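Local coordinates for protein PduO-type ATP--cob(I)alamin adenosyltransferase (Sulfolobus tokodaii, PDB 1WOZ) that probably transfers the adenosyl group of ATP to cob(I)alamin, as a trimeric helical-bundle adenosyltransferase of the PduO type, at residues 62-65 with 66-70; 97-100 with 101-105; 140-143 with 144-148. All coordinates share one frame; numbering follows the deposited sequence.

Contact 1 (62-65 with 66-70); sequences FEIG and EDLST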
loop_
_atom_site.group_PDB
_atom_site.type_symbol
_atom_site.label_atom_id
_atom_site.label_comp_id
_atom_site.label_asym_id
_atom_site.label_seq_id
_atom_site.Cartn_x
_atom_site.Cartn_y
_atom_site.Cartn_z
ATOM N N PHE A 62 -6.923 -15.876 -7.567
ATOM C CA PHE A 62 -8.323 -16.236 -7.282
ATOM C C PHE A 62 -8.382 -17.746 -7.031
ATOM O O PHE A 62 -9.131 -18.212 -6.179
ATOM C CB PHE A 62 -9.257 -15.864 -8.441
ATOM C CG PHE A 62 -9.783 -14.458 -8.359
ATOM C CD1 PHE A 62 -9.096 -13.402 -8.942
ATOM C CD2 PHE A 62 -10.955 -14.183 -7.647
ATOM C CE1 PHE A 62 -9.565 -12.085 -8.816
ATOM C CE2 PHE A 62 -11.423 -12.868 -7.524
ATOM C CZ PHE A 62 -10.715 -11.823 -8.115
ATOM N N GLU A 63 -7.593 -18.524 -7.771
ATOM C CA GLU A 63 -7.594 -19.966 -7.530
ATOM C C GLU A 63 -7.053 -20.283 -6.134
ATOM O O GLU A 63 -7.544 -21.198 -5.445
ATOM C CB GLU A 63 -6.779 -20.681 -8.609
ATOM C CG GLU A 63 -7.439 -20.573 -9.977
ATOM C CD GLU A 63 -6.759 -21.406 -11.054
ATOM O OE1 GLU A 63 -7.455 -21.790 -12.010
ATOM O OE2 GLU A 63 -5.542 -21.659 -10.970
ATOM N N ILE A 64 -6.050 -19.521 -5.705
ATOM C CA ILE A 64 -5.483 -19.707 -4.373
ATOM C C ILE A 64 -6.566 -19.405 -3.346
ATOM O O ILE A 64 -6.704 -20.113 -2.340
ATOM C CB ILE A 64 -4.246 -18.761 -4.145
ATOM C CG1 ILE A 64 -3.068 -19.283 -4.958
ATOM C CG2 ILE A 64 -3.961 -18.598 -2.650
ATOM C CD1 ILE A 64 -1.806 -18.436 -4.865
ATOM N N GLY A 65 -7.334 -18.346 -3.583
ATOM C CA GLY A 65 -8.409 -18.024 -2.655
ATOM C C GLY A 65 -9.451 -19.139 -2.569
ATOM O O GLY A 65 -9.991 -19.416 -1.494
ATOM N N GLU A 66 -9.737 -19.794 -3.689
ATOM C CA GLU A 66 -10.715 -20.881 -3.673
ATOM C C GLU A 66 -10.137 -22.108 -2.984
ATOM O O GLU A 66 -10.852 -22.827 -2.280
ATOM C CB GLU A 66 -11.165 -21.221 -5.102
ATOM C CG GLU A 66 -11.884 -20.057 -5.757
ATOM C CD GLU A 66 -12.860 -20.462 -6.855
ATOM O OE1 GLU A 66 -12.455 -21.126 -7.837
ATOM O OE2 GLU A 66 -14.041 -20.081 -6.722
ATOM N N ASP A 67 -8.845 -22.348 -3.184
ATOM C CA ASP A 67 -8.168 -23.462 -2.523
ATOM C C ASP A 67 -8.368 -23.229 -1.018
ATOM O O ASP A 67 -8.927 -24.075 -0.315
ATOM C CB ASP A 67 -6.665 -23.454 -2.888
ATOM C CG ASP A 67 -5.896 -24.622 -2.290
ATOM O OD1 ASP A 67 -6.252 -25.107 -1.196
ATOM O OD2 ASP A 67 -4.906 -25.043 -2.910
ATOM N N LEU A 68 -7.941 -22.065 -0.528
ATOM C CA LEU A 68 -8.076 -21.715 0.897
ATOM C C LEU A 68 -9.494 -21.829 1.447
ATOM O O LEU A 68 -9.696 -22.369 2.536
ATOM C CB LEU A 68 -7.622 -20.269 1.152
ATOM C CG LEU A 68 -6.143 -19.948 0.983
ATOM C CD1 LEU A 68 -5.949 -18.417 1.085
ATOM C CD2 LEU A 68 -5.337 -20.682 2.052
ATOM N N SER A 69 -10.455 -21.281 0.705
ATOM C CA SER A 69 -11.869 -21.271 1.080
ATOM C C SER A 69 -12.575 -22.628 1.061
ATOM O O SER A 69 -13.634 -22.779 1.688
ATOM C CB SER A 69 -12.651 -20.317 0.159
ATOM O OG SER A 69 -12.222 -18.974 0.327
ATOM N N THR A 70 -12.008 -23.603 0.353
ATOM C CA THR A 70 -12.627 -24.925 0.254
ATOM C C THR A 70 -11.705 -26.053 0.701
ATOM O O THR A 70 -11.924 -27.210 0.335
ATOM C CB THR A 70 -13.072 -25.231 -1.197
ATOM O OG1 THR A 70 -11.922 -25.384 -2.033
ATOM C CG2 THR A 70 -13.929 -24.093 -1.744
#
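With OG lying beside its own backbone N (chi1 -64°), Ser69 turns its hydroxyl back along the helix toward Gly65, one turn earlier. Ser69 OG donates to Gly65 O at 2.9 Å while Ser69 N donates to the same oxygen, the two coming from opposite faces of the carbonyl plane. Ile64 and Leu68 share one flank, where Ile64 CG2 and Leu68 CD1 lie 4.2 Å apart; their neighbours there are Ile142 of helix 140-163 and, for Leu68, Phe27 and Leu31 of helix 23-44. Leu68 N bonds to Ile64 O in the i to i+4 ladder, with Glu66 N and Asp67 N before it. Glu66 leads its CG past Phe62 O at 3.3 Å, and its carboxylate goes on to Lys74 and to Tyr171 of the second subunit, whose ring Phe62 also meets beside a bound glycol. Asp67 turns its carboxylate to Ser72, Ile77 N and Asn139. Where the chain leaves helix 48-69, Thr70 OG1 donates to Glu66 O at 2.8 Å. Hydroxyls therefore supplement the backbone bonds at two successive carbonyls as this helix closes, and the buried carboxylates of Glu66 and Asp67 are satisfied beyond this turn, partly across the subunit interface.

Contact 2 (97-100 with 101-105); sequences GPVK and LFVIP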
loop_
_atom_site.group_PDB
_atom_site.type_symbol
_atom_site.label_atom_id
_atom_site.label_comp_id
_atom_site.label_asym_id
_atom_site.label_seq_id
_atom_site.Cartn_x
_atom_site.Cartn_y
_atom_site.Cartn_z
ATOM N N GLY A 97 20.261 -10.037 -17.396
ATOM C CA GLY A 97 21.649 -10.341 -17.103
ATOM C C GLY A 97 21.831 -10.292 -15.588
ATOM O O GLY A 97 20.869 -10.023 -14.845
ATOM N N PRO A 98 23.051 -10.533 -15.089
ATOM C CA PRO A 98 23.299 -10.510 -13.642
ATOM C C PRO A 98 23.190 -9.130 -13.001
ATOM O O PRO A 98 23.516 -8.112 -13.611
ATOM C CB PRO A 98 24.719 -11.081 -13.521
ATOM C CG PRO A 98 25.387 -10.568 -14.798
ATOM C CD PRO A 98 24.286 -10.829 -15.844
ATOM N N VAL A 99 22.737 -9.107 -11.757
ATOM C CA VAL A 99 22.618 -7.851 -11.028
ATOM C C VAL A 99 23.237 -8.015 -9.636
ATOM O O VAL A 99 23.114 -9.070 -9.015
ATOM C CB VAL A 99 21.117 -7.412 -10.878
ATOM C CG1 VAL A 99 20.357 -8.376 -9.919
ATOM C CG2 VAL A 99 21.036 -5.981 -10.354
ATOM N N LYS A 100 23.940 -6.982 -9.178
ATOM C CA LYS A 100 24.529 -6.977 -7.844
ATOM C C LYS A 100 23.395 -6.841 -6.826
ATOM O O LYS A 100 22.366 -6.202 -7.113
ATOM C CB LYS A 100 25.438 -5.761 -7.665
ATOM C CG LYS A 100 26.753 -5.790 -8.450
ATOM C CD LYS A 100 27.472 -4.457 -8.240
ATOM C CE LYS A 100 28.982 -4.582 -8.383
ATOM N NZ LYS A 100 29.330 -5.089 -9.723
ATOM N N LEU A 101 23.598 -7.415 -5.640
ATOM C CA LEU A 101 22.627 -7.336 -4.542
ATOM C C LEU A 101 23.257 -6.457 -3.445
ATOM O O LEU A 101 24.489 -6.445 -3.296
ATOM C CB LEU A 101 22.345 -8.753 -4.017
ATOM C CG LEU A 101 21.805 -9.693 -5.110
ATOM C CD1 LEU A 101 21.669 -11.119 -4.548
ATOM C CD2 LEU A 101 20.435 -9.163 -5.608
ATOM N N PHE A 102 22.455 -5.692 -2.698
ATOM C CA PHE A 102 21.001 -5.612 -2.845
ATOM C C PHE A 102 20.606 -4.537 -3.841
ATOM O O PHE A 102 21.289 -3.535 -3.976
ATOM C CB PHE A 102 20.342 -5.210 -1.520
ATOM C CG PHE A 102 20.431 -6.237 -0.453
ATOM C CD1 PHE A 102 20.933 -5.903 0.799
ATOM C CD2 PHE A 102 19.980 -7.532 -0.676
ATOM C CE1 PHE A 102 20.982 -6.852 1.819
ATOM C CE2 PHE A 102 20.028 -8.487 0.340
ATOM C CZ PHE A 102 20.529 -8.144 1.586
ATOM N N VAL A 103 19.481 -4.745 -4.518
ATOM C CA VAL A 103 18.956 -3.754 -5.440
ATOM C C VAL A 103 18.082 -2.804 -4.600
ATOM O O VAL A 103 17.240 -3.252 -3.817
ATOM C CB VAL A 103 18.091 -4.422 -6.548
ATOM C CG1 VAL A 103 17.221 -3.367 -7.259
ATOM C CG2 VAL A 103 19.010 -5.119 -7.548
ATOM N N ILE A 104 18.313 -1.500 -4.740
ATOM C CA ILE A 104 17.515 -0.496 -4.027
ATOM C C ILE A 104 16.275 -0.346 -4.900
ATOM O O ILE A 104 16.366 0.055 -6.072
ATOM C CB ILE A 104 18.275 0.840 -3.920
ATOM C CG1 ILE A 104 19.523 0.638 -3.036
ATOM C CG2 ILE A 104 17.329 1.938 -3.348
ATOM C CD1 ILE A 104 20.435 1.889 -2.902
ATOM N N PRO A 105 15.092 -0.656 -4.345
ATOM C CA PRO A 105 13.868 -0.565 -5.141
ATOM C C PRO A 105 13.545 0.794 -5.763
ATOM O O PRO A 105 13.494 1.814 -5.071
ATOM C CB PRO A 105 12.785 -1.070 -4.170
ATOM C CG PRO A 105 13.303 -0.638 -2.839
ATOM C CD PRO A 105 14.785 -0.959 -2.932
#
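Val103 meets Val99 methyl to methyl across the corner the chain turns at Leu101 and Phe102, CG2 of Val103 lying 3.6 Å from CG2 of Val99, with the two side chains crossing at about a right angle. From CB of Val103, CG1 runs anti to the backbone N (chi1 164°), which leaves CG2 beside that nitrogen and directed back at the preceding residues. There CG2 also lies 3.6 Å from Lys100 O, so one methyl touches both a valine side chain and a carbonyl oxygen. Around the pair stand Leu158 of helix 140-163, which both valines touch, and Phe154 and His115, which Val103 touches. Leu101 departs on another course: its CB and CG lie close to Lys100 C, its CD2 reaches 3.8 Å from Lys100 O, and the same methyl is 4.4 Å from Val99 CG1. Its side chain also packs on Trp177. A glycine in place of Leu101 would probably cost Val99 this methyl neighbour and leave Trp177 without an apolar partner. The peptide bond from Leu101 to Phe102 is cis. No hydrogen bond joins 97-100 to 101-105; backbone bonds instead tie Val99 to Trp177, Leu101 to Ile173 and Lys175, Phe102 to Tyr171 and Ile104 to Lys169, as the corner leads into the antiparallel pair of strands 103-104 and 169-173. The corner is thus apolar within itself, and its main-chain bonds run to the C-terminal segment.

Contact 3 (140-143 with 144-148); sequences RMII and VYLNR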
loop_
_atom_site.group_PDB
_atom_site.type_symbol
_atom_site.label_atom_id
_atom_site.label_comp_id
_atom_site.label_asym_id
_atom_site.label_seq_id
_atom_site.Cartn_x
_atom_site.Cartn_y
_atom_site.Cartn_z
ATOM N N ARG A 140 0.274 -25.908 1.873
ATOM C CA ARG A 140 1.637 -25.373 1.946
ATOM C C ARG A 140 2.158 -24.823 0.607
ATOM O O ARG A 140 3.000 -23.918 0.579
ATOM C CB ARG A 140 2.572 -26.480 2.462
ATOM C CG ARG A 140 4.051 -26.105 2.601
ATOM C CD ARG A 140 4.285 -25.083 3.719
ATOM N NE ARG A 140 5.704 -24.772 3.937
ATOM C CZ ARG A 140 6.619 -25.645 4.361
ATOM N NH1 ARG A 140 6.275 -26.903 4.618
ATOM N NH2 ARG A 140 7.881 -25.256 4.543
HETATM N N MSE A 141 1.660 -25.362 -0.500
HETATM C CA MSE A 141 2.095 -24.915 -1.814
HETATM C C MSE A 141 1.728 -23.445 -2.072
HETATM O O MSE A 141 2.292 -22.789 -2.948
HETATM C CB MSE A 141 1.493 -25.797 -2.909
HETATM C CG MSE A 141 2.281 -25.768 -4.216
HETATM SE SE MSE A 141 4.159 -26.453 -4.049
HETATM C CE MSE A 141 4.036 -27.324 -2.375
ATOM N N ILE A 142 0.777 -22.943 -1.309
ATOM C CA ILE A 142 0.341 -21.558 -1.448
ATOM C C ILE A 142 1.456 -20.620 -1.000
ATOM O O ILE A 142 1.734 -19.609 -1.654
ATOM C CB ILE A 142 -0.917 -21.322 -0.614
ATOM C CG1 ILE A 142 -2.100 -22.018 -1.312
ATOM C CG2 ILE A 142 -1.197 -19.814 -0.445
ATOM C CD1 ILE A 142 -3.375 -21.984 -0.491
ATOM N N ILE A 143 2.100 -20.962 0.113
ATOM C CA ILE A 143 3.192 -20.135 0.612
ATOM C C ILE A 143 4.354 -20.211 -0.384
ATOM O O ILE A 143 5.010 -19.197 -0.675
ATOM C CB ILE A 143 3.624 -20.592 2.015
ATOM C CG1 ILE A 143 2.431 -20.439 2.976
ATOM C CG2 ILE A 143 4.795 -19.760 2.497
ATOM C CD1 ILE A 143 2.700 -20.848 4.434
ATOM N N VAL A 144 4.593 -21.397 -0.939
ATOM C CA VAL A 144 5.657 -21.530 -1.932
ATOM C C VAL A 144 5.363 -20.663 -3.161
ATOM O O VAL A 144 6.270 -19.988 -3.693
ATOM C CB VAL A 144 5.833 -22.984 -2.397
ATOM C CG1 VAL A 144 7.005 -23.077 -3.381
ATOM C CG2 VAL A 144 6.084 -23.877 -1.169
ATOM N N TYR A 145 4.104 -20.662 -3.600
ATOM C CA TYR A 145 3.718 -19.871 -4.762
ATOM C C TYR A 145 4.026 -18.382 -4.490
ATOM O O TYR A 145 4.649 -17.701 -5.322
ATOM C CB TYR A 145 2.215 -20.039 -5.054
ATOM C CG TYR A 145 1.740 -19.333 -6.305
ATOM C CD1 TYR A 145 1.666 -20.003 -7.527
ATOM C CD2 TYR A 145 1.375 -17.985 -6.272
ATOM C CE1 TYR A 145 1.240 -19.354 -8.676
ATOM C CE2 TYR A 145 0.946 -17.327 -7.415
ATOM C CZ TYR A 145 0.878 -18.006 -8.610
ATOM O OH TYR A 145 0.453 -17.364 -9.745
ATOM N N LEU A 146 3.598 -17.906 -3.325
ATOM C CA LEU A 146 3.803 -16.511 -2.932
ATOM C C LEU A 146 5.291 -16.151 -2.885
ATOM O O LEU A 146 5.676 -15.056 -3.306
ATOM C CB LEU A 146 3.140 -16.253 -1.577
ATOM C CG LEU A 146 1.597 -16.218 -1.615
ATOM C CD1 LEU A 146 1.080 -16.125 -0.199
ATOM C CD2 LEU A 146 1.084 -15.018 -2.477
ATOM N N ASN A 147 6.116 -17.070 -2.384
ATOM C CA ASN A 147 7.567 -16.857 -2.315
ATOM C C ASN A 147 8.154 -16.716 -3.721
ATOM O O ASN A 147 8.953 -15.800 -3.980
ATOM C CB ASN A 147 8.221 -18.014 -1.537
ATOM C CG ASN A 147 9.760 -17.901 -1.454
ATOM O OD1 ASN A 147 10.474 -18.381 -2.331
ATOM N ND2 ASN A 147 10.256 -17.270 -0.394
ATOM N N ARG A 148 7.756 -17.593 -4.640
ATOM C CA ARG A 148 8.254 -17.547 -6.019
ATOM C C ARG A 148 7.753 -16.311 -6.740
ATOM O O ARG A 148 8.425 -15.786 -7.628
ATOM C CB ARG A 148 7.765 -18.749 -6.835
ATOM C CG ARG A 148 8.544 -20.063 -6.720
ATOM C CD ARG A 148 9.627 -20.092 -5.680
ATOM N NE ARG A 148 10.132 -21.460 -5.547
ATOM C CZ ARG A 148 10.496 -22.009 -4.400
ATOM N NH1 ARG A 148 10.429 -21.312 -3.287
ATOM N NH2 ARG A 148 10.885 -23.276 -4.361
#
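Selenomethionine Met141 and Val144 make a side-chain contact on one flank of this turn, the first crossing the second obliquely. Met141 sets out with CG anti to its backbone N (chi1 -158°) and then bends at the next two torsions, which carries SE to 4.2 Å from Val144 CB and brings CE near Val144 CG2. Elsewhere on the turn, the branch methyls Ile142 CG2 and Leu146 CD1 approach to 4.3 Å, and Leu146 CG rests 3.4 Å from Ile142 O, the oxygen that its own backbone N engages. Van der Waals packing extends to a charged group as well: Val144 CG1 sits 3.7 Å above the guanidinium plane of Arg148, over its centre.

The backbone supplies the main polar interactions, in the i to i+4 pattern of an alpha-helix. Tyr145 N bonds to Met141 O at 2.9 Å, Leu146 N to Ile142 O, and Asn147 N to Ile143 O; the first of the series, Val144 N to Arg140 O, is weak at 3.3 Å.

Among the polar side chains, Arg148 NH1 donates to Asn147 OD1 at 3.1 Å. The donor stands 42° out of the amide's carbonyl plane, although the acceptor lies close to the plane of the guanidinium. Each group has a second partner: Glu86 forms a salt bridge with Arg148 NE, and Glu125 accepts from Asn147 ND2.

The turn lies near the start of helix 140-163 with other helices about it. Ile142 and Tyr145 pack on helix 48-69, Tyr145 also bonding through its hydroxyl to Glu60; Tyr145 and Arg148 touch helix 79-96, whereas Ile143 and Leu146 pack on helix 109-134.

How the contacts relate
Contacts 1 and 3 are neighbouring turns of two packed helices, their centres 13 Å apart. Leu68 CD2 meets Ile142 CD1 at 3.5 Å, and Ile64 CD1 meets Tyr145 CD2 at the same distance. Contact 2 lies on the other side of the chain's centre from contact 1, about 34 Å between centres, and its nearest atoms stay about 13 Å from those of contact 3. The trimer brings the distant ends together: Phe62 of contact 1 packs on Val103 of the second subunit. The side chains of Phe62 and Phe102 each come within about 4 Å of a bound polypropylene glycol, and that of Leu146 in contact 3 is about 10 Å from a bound glycol; Asp32, Asn35 and Leu61 line a pocket for this ligand.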